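PDB 3H74: pyridoxal kinase from Lactobacillus plantarum, which probably phosphorylates pyridoxal to pyridoxal 5'-phosphate using ATP, and has the ribokinase-like fold of vitamin kinases. Local coordinates for residues V181-Q186 with V198-A203; H175-D180 with I187-L192; S40-H45 with P52-L57. All blocks are in the same frame, centred on the assembly; numbering follows the deposited sequence.

Interaction 1 (V181-Q186 with V198-A203); sequences VQRADQ and VQYCGA
Tyr200 and Arg183 meet flat against each other, the guanidinium plane turned only 15° from the phenol ring and their centres 4.6 Å apart. The two side chains point in opposing senses, so the arginine runs from above the ring back over CB: its CD sits above the middle of the ring, a CH-pi contact 3.8 Å from the centroid of Tyr200, while NH1 rests 3.4 Å from Tyr200 CB. Arginine suits this place because its straight methylene chain can cover an aromatic face while its charged end remains at an exposed site. With CG anti to the backbone N (chi1 177°), the tyrosine ring projects toward the 181-186 segment. Its hydroxyl donates to Val181 O, with 2.9 Å from OH to O, a carbonyl oxygen that lies at the edge of the ring and in its plane. Val181 CG1 adds an apolar touch, 3.6 Å from Tyr200 CE1. Both segments belong to a three-stranded antiparallel sheet in which 178-183 and 198-204 are the outer strands, with 186-192 between them; a type II' beta turn from Arg183 to Gln186 closes the hairpin of the first two. Gln186, at the end of that turn, sets CB at the ring edge, 3.6 Å from Tyr200 OH. Its chain then bends at chi2 (-82°), which brings CD over the backbone of Ala203, and its CA makes a CA-H...O contact, 3.3 Å from Ala203 O. Gly202 suits the spot beside the phenol, since a CB there would collide with Tyr200 OH.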
loop_
_atom_site.group_PDB
_atom_site.type_symbol
_atom_site.label_atom_id
_atom_site.label_comp_id
_atom_site.label_asym_id
_atom_site.label_seq_id
_atom_site.Cartn_x
_atom_site.Cartn_y
_atom_site.Cartn_z
ATOM N N VAL A 181 12.347 -4.292 -5.808
ATOM C CA VAL A 181 13.338 -4.683 -6.795
ATOM C C VAL A 181 14.720 -4.297 -6.288
ATOM O O VAL A 181 14.957 -3.144 -5.926
ATOM C CB VAL A 181 13.061 -4.034 -8.168
ATOM C CG1 VAL A 181 14.170 -4.364 -9.159
ATOM C CG2 VAL A 181 11.727 -4.504 -8.721
ATOM N N GLN A 182 15.620 -5.275 -6.261
ATOM C CA GLN A 182 16.991 -5.051 -5.835
ATOM C C GLN A 182 17.920 -4.936 -7.028
ATOM O O GLN A 182 17.844 -5.734 -7.969
ATOM C CB GLN A 182 17.443 -6.156 -4.878
ATOM C CG GLN A 182 16.696 -6.102 -3.554
ATOM C CD GLN A 182 17.135 -7.148 -2.560
ATOM O OE1 GLN A 182 16.322 -7.931 -2.071
ATOM N NE2 GLN A 182 18.420 -7.164 -2.239
ATOM N N ARG A 183 18.767 -3.916 -7.005
ATOM C CA ARG A 183 19.803 -3.738 -8.011
ATOM C C ARG A 183 21.068 -3.381 -7.277
ATOM O O ARG A 183 21.151 -2.315 -6.649
ATOM C CB ARG A 183 19.444 -2.634 -9.001
ATOM C CG ARG A 183 18.409 -3.046 -10.021
ATOM C CD ARG A 183 18.298 -2.021 -11.113
ATOM N NE ARG A 183 17.301 -2.403 -12.108
ATOM C CZ ARG A 183 16.977 -1.665 -13.164
ATOM N NH1 ARG A 183 17.570 -0.496 -13.372
ATOM N NH2 ARG A 183 16.052 -2.098 -14.012
ATOM N N ALA A 184 22.048 -4.279 -7.371
ATOM C CA ALA A 184 23.255 -4.217 -6.565
ATOM C C ALA A 184 22.885 -3.976 -5.098
ATOM O O ALA A 184 22.176 -4.786 -4.493
ATOM C CB ALA A 184 24.216 -3.149 -7.095
ATOM N N ASP A 185 23.392 -2.887 -4.523
ATOM C CA ASP A 185 23.112 -2.564 -3.125
ATOM C C ASP A 185 21.862 -1.709 -2.869
ATOM O O ASP A 185 21.653 -1.249 -1.743
ATOM C CB ASP A 185 24.352 -1.911 -2.505
ATOM C CG ASP A 185 24.886 -0.774 -3.334
ATOM O OD1 ASP A 185 24.092 -0.023 -3.934
ATOM O OD2 ASP A 185 26.123 -0.639 -3.383
ATOM N N GLN A 186 21.054 -1.505 -3.914
ATOM C CA GLN A 186 19.843 -0.683 -3.822
ATOM C C GLN A 186 18.595 -1.549 -3.748
ATOM O O GLN A 186 18.584 -2.687 -4.219
ATOM C CB GLN A 186 19.739 0.257 -5.026
ATOM C CG GLN A 186 21.020 1.027 -5.335
ATOM C CD GLN A 186 21.204 2.261 -4.475
ATOM O OE1 GLN A 186 22.199 2.389 -3.754
ATOM N NE2 GLN A 186 20.254 3.182 -4.549
ATOM N N VAL A 198 11.538 -0.027 -19.043
ATOM C CA VAL A 198 11.604 -0.288 -17.608
ATOM C C VAL A 198 12.431 0.796 -16.939
ATOM O O VAL A 198 13.594 1.034 -17.296
ATOM C CB VAL A 198 12.199 -1.684 -17.300
ATOM C CG1 VAL A 198 12.406 -1.879 -15.789
ATOM C CG2 VAL A 198 11.308 -2.779 -17.860
ATOM N N GLN A 199 11.811 1.471 -15.980
ATOM C CA GLN A 199 12.504 2.457 -15.174
ATOM C C GLN A 199 12.663 1.936 -13.753
ATOM O O GLN A 199 11.906 1.074 -13.303
ATOM C CB GLN A 199 11.756 3.792 -15.182
ATOM C CG GLN A 199 11.604 4.439 -16.563
ATOM C CD GLN A 199 12.933 4.741 -17.244
ATOM O OE1 GLN A 199 13.964 4.926 -16.590
ATOM N NE2 GLN A 199 12.911 4.792 -18.570
ATOM N N TYR A 200 13.645 2.451 -13.051
ATOM C CA TYR A 200 13.923 2.049 -11.679
ATOM C C TYR A 200 14.370 3.201 -10.867
ATOM O O TYR A 200 15.133 4.017 -11.291
ATOM C CB TYR A 200 15.017 0.974 -11.668
ATOM C CG TYR A 200 15.475 0.484 -10.301
ATOM C CD1 TYR A 200 14.811 -0.546 -9.662
ATOM C CD2 TYR A 200 16.555 1.015 -9.672
ATOM C CE1 TYR A 200 15.203 -1.006 -8.438
ATOM C CE2 TYR A 200 16.963 0.525 -8.477
ATOM C CZ TYR A 200 16.281 -0.473 -7.848
ATOM O OH TYR A 200 16.691 -0.917 -6.632
ATOM N N CYS A 201 13.936 3.264 -9.656
ATOM C CA CYS A 201 14.619 4.095 -8.719
ATOM C C CYS A 201 14.634 3.407 -7.379
ATOM O O CYS A 201 13.754 2.738 -7.016
ATOM C CB CYS A 201 14.008 5.440 -8.610
ATOM S SG CYS A 201 12.391 5.461 -8.111
ATOM N N GLY A 202 15.725 3.606 -6.693
ATOM C CA GLY A 202 15.911 2.980 -5.413
ATOM C C GLY A 202 16.754 3.782 -4.417
ATOM O O GLY A 202 17.090 4.877 -4.643
ATOM N N ALA A 203 17.012 3.178 -3.298
ATOM C CA ALA A 203 17.856 3.776 -2.294
ATOM C C ALA A 203 18.708 2.651 -1.728
ATOM O O ALA A 203 18.349 1.474 -1.832
ATOM C CB ALA A 203 17.008 4.432 -1.213
#

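Interaction 2 (H175-D180 with I187-L192); sequences HAVITD and IGCAWL
Val177 straddles Cys189 and Trp191 with its two methyl branches. CG1, anti to the backbone N (chi1 -179°), rests 3.6 Å from Cys189 CB, and CG2 lies 4.0 Å from CB of Trp191, which lets one beta-branched residue touch two residues of the facing strand. The Trp191 indole leads off from this contact, leaving its CB beside Ala176 O. Ile178 and Ala190 form an antiparallel hydrogen-bonded pair with their side chains on one common face: Ile178 N donates to Ala190 O at 3.0 Å, and Ala190 N returns a bond to Ile178 O at 2.9 Å. The small Ala190 suits its place opposite Ile178, where one helix packs on both. Toward Leu192 two waters bridge the segments: one between the backbone atoms Ala176 O and Leu192 N, the other from the His175 ring nitrogen ND1 to Leu192 O. At the far end Ile187 lays CG1 3.9 Å from Asp180 C; an alanine here would probably leave the Asp180 backbone without this apolar cover and open a gap beside it. Asp180 itself turns its carboxylate to Thr142. The contact spans the passage from strand 175-176, at the margin of the large mixed sheet, into the hairpin of 178-183 and 186-192. Helix 159-167 packs on Ile178, Ala190 and Leu192, whereas helix 231-251 meets Cys189 and Trp191.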
loop_
_atom_site.group_PDB
_atom_site.type_symbol
_atom_site.label_atom_id
_atom_site.label_comp_id
_atom_site.label_asym_id
_atom_site.label_seq_id
_atom_site.Cartn_x
_atom_site.Cartn_y
_atom_site.Cartn_z
ATOM N N HIS A 175 -0.554 2.241 -13.918
ATOM C CA HIS A 175 0.841 1.882 -13.686
ATOM C C HIS A 175 0.992 0.755 -12.692
ATOM O O HIS A 175 0.517 0.857 -11.551
ATOM C CB HIS A 175 1.607 3.084 -13.140
ATOM C CG HIS A 175 1.454 4.311 -13.967
ATOM N ND1 HIS A 175 2.123 4.482 -15.159
ATOM C CD2 HIS A 175 0.697 5.419 -13.794
ATOM C CE1 HIS A 175 1.787 5.649 -15.682
ATOM N NE2 HIS A 175 0.921 6.235 -14.875
ATOM N N ALA A 176 1.678 -0.305 -13.108
ATOM C CA ALA A 176 2.110 -1.353 -12.200
ATOM C C ALA A 176 3.517 -1.004 -11.706
ATOM O O ALA A 176 4.432 -0.782 -12.502
ATOM C CB ALA A 176 2.104 -2.696 -12.907
ATOM N N VAL A 177 3.680 -0.929 -10.393
ATOM C CA VAL A 177 4.968 -0.610 -9.795
ATOM C C VAL A 177 5.365 -1.728 -8.840
ATOM O O VAL A 177 4.679 -1.948 -7.837
ATOM C CB VAL A 177 4.899 0.728 -9.015
ATOM C CG1 VAL A 177 6.256 1.066 -8.418
ATOM C CG2 VAL A 177 4.396 1.855 -9.897
ATOM N N ILE A 178 6.451 -2.440 -9.136
ATOM C CA ILE A 178 6.963 -3.457 -8.217
ATOM C C ILE A 178 7.908 -2.779 -7.227
ATOM O O ILE A 178 8.803 -2.057 -7.640
ATOM C CB ILE A 178 7.650 -4.632 -8.961
ATOM C CG1 ILE A 178 6.644 -5.320 -9.884
ATOM C CG2 ILE A 178 8.232 -5.629 -7.963
ATOM C CD1 ILE A 178 7.246 -6.400 -10.783
ATOM N N THR A 179 7.711 -3.018 -5.930
ATOM C CA THR A 179 8.303 -2.156 -4.884
ATOM C C THR A 179 9.575 -2.648 -4.168
ATOM O O THR A 179 10.155 -1.913 -3.363
ATOM C CB THR A 179 7.255 -1.823 -3.797
ATOM O OG1 THR A 179 6.808 -3.040 -3.196
ATOM C CG2 THR A 179 6.066 -1.059 -4.398
ATOM N N ASP A 180 10.010 -3.867 -4.461
ATOM C CA ASP A 180 11.123 -4.489 -3.731
ATOM C C ASP A 180 12.224 -4.959 -4.673
ATOM O O ASP A 180 12.943 -5.924 -4.379
ATOM C CB ASP A 180 10.612 -5.667 -2.891
ATOM C CG ASP A 180 9.992 -6.776 -3.741
ATOM O OD1 ASP A 180 9.859 -6.587 -4.967
ATOM O OD2 ASP A 180 9.643 -7.840 -3.185
ATOM N N ILE A 187 17.550 -1.002 -3.132
ATOM C CA ILE A 187 16.217 -1.584 -3.216
ATOM C C ILE A 187 15.252 -0.464 -3.598
ATOM O O ILE A 187 15.429 0.682 -3.204
ATOM C CB ILE A 187 15.818 -2.338 -1.919
ATOM C CG1 ILE A 187 14.550 -3.179 -2.155
ATOM C CG2 ILE A 187 15.686 -1.381 -0.724
ATOM C CD1 ILE A 187 14.221 -4.185 -1.051
ATOM N N GLY A 188 14.247 -0.782 -4.404
ATOM C CA GLY A 188 13.332 0.249 -4.852
ATOM C C GLY A 188 12.266 -0.233 -5.807
ATOM O O GLY A 188 11.925 -1.417 -5.837
ATOM N N CYS A 189 11.769 0.713 -6.593
ATOM C CA CYS A 189 10.588 0.524 -7.423
ATOM C C CYS A 189 10.942 0.448 -8.896
ATOM O O CYS A 189 11.776 1.210 -9.394
ATOM C CB CYS A 189 9.619 1.688 -7.197
ATOM S SG CYS A 189 8.895 1.761 -5.539
ATOM N N ALA A 190 10.283 -0.468 -9.592
ATOM C CA ALA A 190 10.410 -0.567 -11.041
ATOM C C ALA A 190 9.050 -0.434 -11.685
ATOM O O ALA A 190 8.060 -0.950 -11.167
ATOM C CB ALA A 190 11.053 -1.880 -11.434
ATOM N N TRP A 191 9.006 0.249 -12.824
ATOM C CA TRP A 191 7.757 0.485 -13.540
ATOM C C TRP A 191 8.061 0.781 -15.010
ATOM O O TRP A 191 9.219 1.016 -15.379
ATOM C CB TRP A 191 6.979 1.645 -12.898
ATOM C CG TRP A 191 7.540 2.994 -13.207
ATOM C CD1 TRP A 191 7.042 3.891 -14.103
ATOM C CD2 TRP A 191 8.702 3.609 -12.629
ATOM N NE1 TRP A 191 7.820 5.016 -14.129
ATOM C CE2 TRP A 191 8.848 4.870 -13.237
ATOM C CE3 TRP A 191 9.637 3.215 -11.658
ATOM C CZ2 TRP A 191 9.881 5.749 -12.906
ATOM C CZ3 TRP A 191 10.674 4.090 -11.336
ATOM C CH2 TRP A 191 10.782 5.341 -11.956
ATOM N N LEU A 192 7.019 0.779 -15.838
ATOM C CA LEU A 192 7.165 1.112 -17.255
ATOM C C LEU A 192 6.845 2.577 -17.487
ATOM O O LEU A 192 5.813 3.067 -17.033
ATOM C CB LEU A 192 6.235 0.249 -18.109
ATOM C CG LEU A 192 6.449 -1.267 -18.134
ATOM C CD1 LEU A 192 5.307 -1.936 -18.879
ATOM C CD2 LEU A 192 7.794 -1.655 -18.735
HETATM O O HOH W 1 3.631 2.229 -15.737
HETATM O O HOH W 2 4.959 -1.072 -15.212
#

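Interaction 3 (S40-H45 with P52-L57); sequences SLLSTH and PAVVDL
At the apolar centre Leu42 and Val54 stand shoulder to shoulder on one face of the pairing, with Leu42 CD2 3.8 Å from Val54 CG2. They form an antiparallel non-hydrogen-bonded pair, whose close backbones bring the branched side chains together; CD2 of the leucine also reaches Pro52 CG. On the other face Leu41 and Val55 run alongside each other, their CB atoms 4.2 Å apart, and Leu57 brings CD1 to Leu41 CB. Branched aliphatic residues suit both faces, since their paired methyls broaden the apolar touch between neighbouring strands. Their backbones are tied where Val55 N donates to Leu41 O, 2.8 Å away and nearly along the C=O axis. Further out, Ser43 N bonds to Ala53 O. The Ser43 side chain continues the pairing where the strand turns a corner: OG lies between the backbone N and the carbonyl carbon (chi1 53°) and accepts from Ala53 N, with 2.9 Å from OG to N. A small hydroxyl suits this position, taking the place of a backbone acceptor and still leaving room for Pro52 CB, 3.5 Å from Ser43 OG. Pro52 crosses Thr44 at about a right angle, and Thr44 OG1 donates to His45 O. At the opposite end a water joins Ser40 OG to Val55 O, 2.7 Å from the hydroxyl oxygen. This hairpin puts strand 54-55 at the edge of the large mixed sheet, antiparallel to strand 32-42; beyond it, strand 4-13 bonds to Ser40 and Leu42 through the Leu12 backbone, and the side chains of Leu41, Leu42 and His45 rest on it.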
loop_
_atom_site.group_PDB
_atom_site.type_symbol
_atom_site.label_atom_id
_atom_site.label_comp_id
_atom_site.label_asym_id
_atom_site.label_seq_id
_atom_site.Cartn_x
_atom_site.Cartn_y
_atom_site.Cartn_z
ATOM N N SER A 40 -10.257 -4.371 9.053
ATOM C CA SER A 40 -10.111 -5.346 10.128
ATOM C C SER A 40 -9.649 -4.521 11.326
ATOM O O SER A 40 -8.940 -3.525 11.143
ATOM C CB SER A 40 -9.049 -6.393 9.768
ATOM O OG SER A 40 -8.901 -7.367 10.795
ATOM N N LEU A 41 -10.055 -4.911 12.535
ATOM C CA LEU A 41 -9.662 -4.200 13.746
ATOM C C LEU A 41 -9.026 -5.211 14.697
ATOM O O LEU A 41 -9.660 -6.214 15.055
ATOM C CB LEU A 41 -10.887 -3.541 14.380
ATOM C CG LEU A 41 -10.655 -2.756 15.667
ATOM C CD1 LEU A 41 -9.628 -1.624 15.526
ATOM C CD2 LEU A 41 -11.990 -2.216 16.165
ATOM N N LEU A 42 -7.783 -4.960 15.101
ATOM C CA LEU A 42 -6.985 -5.940 15.860
ATOM C C LEU A 42 -6.416 -5.318 17.111
ATOM O O LEU A 42 -6.061 -4.132 17.119
ATOM C CB LEU A 42 -5.812 -6.464 15.030
ATOM C CG LEU A 42 -6.090 -7.050 13.642
ATOM C CD1 LEU A 42 -6.091 -5.974 12.546
ATOM C CD2 LEU A 42 -5.022 -8.081 13.309
ATOM N N SER A 43 -6.258 -6.127 18.156
ATOM C CA SER A 43 -5.611 -5.663 19.388
ATOM C C SER A 43 -4.139 -5.276 19.144
ATOM O O SER A 43 -3.626 -4.309 19.740
ATOM C CB SER A 43 -5.696 -6.728 20.477
ATOM O OG SER A 43 -5.188 -7.965 19.996
ATOM N N THR A 44 -3.463 -6.064 18.306
ATOM C CA THR A 44 -2.070 -5.832 17.907
ATOM C C THR A 44 -1.942 -6.338 16.476
ATOM O O THR A 44 -2.804 -7.081 15.997
ATOM C CB THR A 44 -1.048 -6.652 18.755
ATOM O OG1 THR A 44 -1.167 -8.049 18.434
ATOM C CG2 THR A 44 -1.218 -6.461 20.259
ATOM N N HIS A 45 -0.847 -5.998 15.792
ATOM C CA HIS A 45 -0.614 -6.658 14.519
ATOM C C HIS A 45 -0.256 -8.130 14.736
ATOM O O HIS A 45 -0.101 -8.600 15.873
ATOM C CB HIS A 45 0.357 -5.895 13.593
ATOM C CG HIS A 45 1.773 -5.811 14.076
ATOM N ND1 HIS A 45 2.552 -6.922 14.339
ATOM C CD2 HIS A 45 2.571 -4.734 14.273
ATOM C CE1 HIS A 45 3.763 -6.525 14.695
ATOM N NE2 HIS A 45 3.795 -5.204 14.670
ATOM N N PRO A 52 -3.754 -12.194 18.037
ATOM C CA PRO A 52 -4.516 -11.014 18.426
ATOM C C PRO A 52 -6.018 -11.237 18.521
ATOM O O PRO A 52 -6.558 -12.210 17.980
ATOM C CB PRO A 52 -4.196 -9.991 17.330
ATOM C CG PRO A 52 -3.507 -10.701 16.266
ATOM C CD PRO A 52 -3.277 -12.126 16.645
ATOM N N ALA A 53 -6.676 -10.311 19.217
ATOM C CA ALA A 53 -8.132 -10.262 19.306
ATOM C C ALA A 53 -8.629 -9.393 18.153
ATOM O O ALA A 53 -8.262 -8.215 18.056
ATOM C CB ALA A 53 -8.559 -9.677 20.637
ATOM N N VAL A 54 -9.451 -9.955 17.278
ATOM C CA VAL A 54 -9.781 -9.322 16.009
ATOM C C VAL A 54 -11.286 -9.233 15.826
ATOM O O VAL A 54 -12.001 -10.222 16.040
ATOM C CB VAL A 54 -9.194 -10.141 14.836
ATOM C CG1 VAL A 54 -9.568 -9.531 13.475
ATOM C CG2 VAL A 54 -7.672 -10.268 14.961
ATOM N N VAL A 55 -11.769 -8.060 15.423
ATOM C CA VAL A 55 -13.173 -7.883 15.058
ATOM C C VAL A 55 -13.322 -8.149 13.567
ATOM O O VAL A 55 -12.601 -7.571 12.744
ATOM C CB VAL A 55 -13.675 -6.460 15.351
ATOM C CG1 VAL A 55 -15.172 -6.363 15.065
ATOM C CG2 VAL A 55 -13.390 -6.075 16.787
ATOM N N ASP A 56 -14.259 -9.034 13.230
ATOM C CA ASP A 56 -14.636 -9.297 11.857
ATOM C C ASP A 56 -15.549 -8.163 11.388
ATOM O O ASP A 56 -16.634 -7.974 11.925
ATOM C CB ASP A 56 -15.353 -10.651 11.796
ATOM C CG ASP A 56 -15.729 -11.073 10.391
ATOM O OD1 ASP A 56 -15.518 -10.300 9.445
ATOM O OD2 ASP A 56 -16.247 -12.209 10.235
ATOM N N LEU A 57 -15.086 -7.396 10.405
ATOM C CA LEU A 57 -15.831 -6.235 9.907
ATOM C C LEU A 57 -16.531 -6.517 8.574
ATOM O O LEU A 57 -16.987 -5.597 7.889
ATOM C CB LEU A 57 -14.929 -4.993 9.820
ATOM C CG LEU A 57 -14.329 -4.520 11.149
ATOM C CD1 LEU A 57 -13.314 -3.401 10.919
ATOM C CD2 LEU A 57 -15.420 -4.073 12.109
HETATM O O HOH W 3 -11.222 -8.751 10.676
#

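Overall arrangement
Interactions 1 and 2 form one unit, their centres about 9 Å apart: both use strand 178-183, and strand 186-192 of interaction 2 runs between the outer strands that interaction 1 bridges. Probable backbone hydrogen bonds join them, with Gln199 N 2.7 Å from Trp191 O. Interaction 3 stands on the opposite side of the chain's centre, its centre about 30 Å from that of interaction 2 and about 35 Å from that of interaction 1. The large mixed sheet connects the two regions, since 54-55 and 175-176 are its outermost strands. A glycerol near Ala203 and Ile187 and a sulfate near Thr179, probably picked up from the crystallisation solution, do not by themselves establish a substrate site.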